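Side-chain contact in cytoplasmic protein (Cryptococcus neoformans var. grubii serotype A, PDB 7LPO), which probably hydrolyses steryl beta-glucosides, as a sterylglucosidase of glycoside hydrolase family 5: residues P157-Y162 and Q237-D242. Sequence-based numbering, arbitrary orientation.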
# COMPACT_ATOMS: atom_id res chain seq x y z
N PRO A 157 -12.23 12.97 -1.80
CA PRO A 157 -13.63 13.29 -1.51
C PRO A 157 -14.46 13.42 -2.78
O PRO A 157 -13.95 13.73 -3.85
CB PRO A 157 -13.56 14.62 -0.75
CG PRO A 157 -12.23 15.21 -1.11
CD PRO A 157 -11.31 14.04 -1.38
N LEU A 158 -15.76 13.17 -2.62
CA LEU A 158 -16.66 13.14 -3.77
C LEU A 158 -16.62 14.44 -4.58
O LEU A 158 -16.81 14.42 -5.80
CB LEU A 158 -18.09 12.87 -3.30
CG LEU A 158 -19.22 12.97 -4.31
CD1 LEU A 158 -19.14 11.87 -5.35
CD2 LEU A 158 -20.55 12.91 -3.56
N TRP A 159 -16.37 15.57 -3.92
CA TRP A 159 -16.43 16.81 -4.68
C TRP A 159 -15.31 16.93 -5.70
O TRP A 159 -15.41 17.78 -6.59
CB TRP A 159 -16.43 18.02 -3.73
CG TRP A 159 -15.28 18.15 -2.75
CD1 TRP A 159 -15.31 17.85 -1.43
CD2 TRP A 159 -13.97 18.66 -3.02
NE1 TRP A 159 -14.10 18.14 -0.85
CE2 TRP A 159 -13.26 18.63 -1.81
CE3 TRP A 159 -13.34 19.14 -4.17
CZ2 TRP A 159 -11.94 19.05 -1.71
CZ3 TRP A 159 -12.03 19.56 -4.07
CH2 TRP A 159 -11.34 19.51 -2.85
N THR A 160 -14.26 16.10 -5.62
CA THR A 160 -13.22 16.17 -6.65
C THR A 160 -13.75 15.70 -8.00
O THR A 160 -13.31 16.19 -9.04
CB THR A 160 -11.98 15.35 -6.27
OG1 THR A 160 -12.33 13.96 -6.08
CG2 THR A 160 -11.34 15.91 -5.00
N LEU A 161 -14.68 14.74 -8.00
CA LEU A 161 -15.30 14.32 -9.25
C LEU A 161 -16.03 15.48 -9.93
O LEU A 161 -15.89 15.71 -11.14
CB LEU A 161 -16.28 13.17 -9.00
CG LEU A 161 -15.70 11.76 -8.94
CD1 LEU A 161 -14.83 11.63 -7.72
CD2 LEU A 161 -16.82 10.73 -8.91
N TYR A 162 -16.84 16.21 -9.16
CA TYR A 162 -17.53 17.37 -9.70
C TYR A 162 -16.53 18.41 -10.19
O TYR A 162 -16.73 19.02 -11.25
CB TYR A 162 -18.45 17.96 -8.65
CG TYR A 162 -19.68 17.14 -8.40
CD1 TYR A 162 -20.70 17.09 -9.33
CD2 TYR A 162 -19.81 16.40 -7.24
CE1 TYR A 162 -21.83 16.36 -9.11
CE2 TYR A 162 -20.95 15.66 -7.01
CZ TYR A 162 -21.96 15.65 -7.94
OH TYR A 162 -23.09 14.91 -7.71
N GLN A 237 -3.94 19.15 -6.86
CA GLN A 237 -2.73 18.87 -6.09
C GLN A 237 -2.64 19.77 -4.86
O GLN A 237 -2.27 19.31 -3.78
CB GLN A 237 -1.48 19.05 -6.96
CG GLN A 237 -1.26 17.96 -8.00
CD GLN A 237 0.19 17.84 -8.47
OE1 GLN A 237 1.13 17.99 -7.68
NE2 GLN A 237 0.38 17.56 -9.75
N ASP A 238 -2.98 21.06 -5.01
CA ASP A 238 -2.89 21.97 -3.87
C ASP A 238 -3.86 21.59 -2.76
O ASP A 238 -3.54 21.71 -1.58
CB ASP A 238 -3.16 23.41 -4.32
CG ASP A 238 -2.01 24.01 -5.11
OD1 ASP A 238 -0.97 23.35 -5.27
OD2 ASP A 238 -2.16 25.15 -5.60
N HIS A 239 -5.07 21.16 -3.12
CA HIS A 239 -6.02 20.78 -2.07
C HIS A 239 -5.57 19.49 -1.37
O HIS A 239 -5.70 19.36 -0.15
CB HIS A 239 -7.43 20.63 -2.64
CG HIS A 239 -8.16 21.94 -2.78
ND1 HIS A 239 -8.06 22.74 -3.90
CD2 HIS A 239 -8.99 22.59 -1.93
CE1 HIS A 239 -8.80 23.82 -3.73
NE2 HIS A 239 -9.37 23.77 -2.54
N PHE A 240 -5.00 18.55 -2.12
CA PHE A 240 -4.53 17.31 -1.50
C PHE A 240 -3.33 17.58 -0.59
O PHE A 240 -3.28 17.09 0.55
CB PHE A 240 -4.16 16.29 -2.58
CG PHE A 240 -3.39 15.11 -2.05
CD1 PHE A 240 -4.01 14.14 -1.29
CD2 PHE A 240 -2.04 14.98 -2.31
CE1 PHE A 240 -3.30 13.06 -0.79
CE2 PHE A 240 -1.33 13.91 -1.83
CZ PHE A 240 -1.95 12.94 -1.07
N ILE A 241 -2.37 18.37 -1.07
CA ILE A 241 -1.19 18.69 -0.27
C ILE A 241 -1.58 19.54 0.93
O ILE A 241 -1.03 19.38 2.03
CB ILE A 241 -0.15 19.39 -1.17
CG1 ILE A 241 0.35 18.39 -2.23
CG2 ILE A 241 1.02 19.92 -0.34
CD1 ILE A 241 1.26 18.99 -3.29
N ASP A 242 -2.54 20.45 0.76
CA ASP A 242 -3.02 21.25 1.89
C ASP A 242 -3.69 20.36 2.94
O ASP A 242 -3.52 20.58 4.14
CB ASP A 242 -4.01 22.32 1.42
CG ASP A 242 -3.33 23.54 0.83
OD1 ASP A 242 -2.08 23.55 0.73
OD2 ASP A 242 -4.05 24.49 0.45
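An edge-to-face aromatic pair, W159 with H239, joins the short helix 159-163 to the long helix 232-254 in the TIM-barrel catalytic domain characteristic of family 5 glycoside hydrolases. The six-membered ring of the indole turns its edge toward the face of the imidazole; the centroids lie 5.5 Å apart and the planes meet at 74°. Contact is made by one indole corner: W159 CH2 stands 4.0 Å from both H239 CD2 and H239 CG and 4.1 Å from H239 CB, displaced from the imidazole centre past the CG-CD2 bond. No hydrogen bond crosses between the two segments.

Both rings are held from elsewhere. W159 NE1 bonds to the carbonyl oxygen of E109, and H239 ND1 to that of F235, one turn earlier in its own helix. With CG set between backbone N and carbonyl carbon (chi1 56°), the indole folds back over its own segment, where P157 CG, 3.3 Å above the ring plane, and T160 CG2 pack on the same face, each toward the rim. That underside is itself braced: P157 O accepts both T160 N and T160 OG1, the latter at 2.8 Å. W105 of helix 105-109 touches P157, T160 and H239, contributing to both sides of the junction.

The two segments thus meet through a small, buried, largely dispersive ring contact, while NE1 and ND1 spend their hydrogen bonds on backbone carbonyls outside the pair.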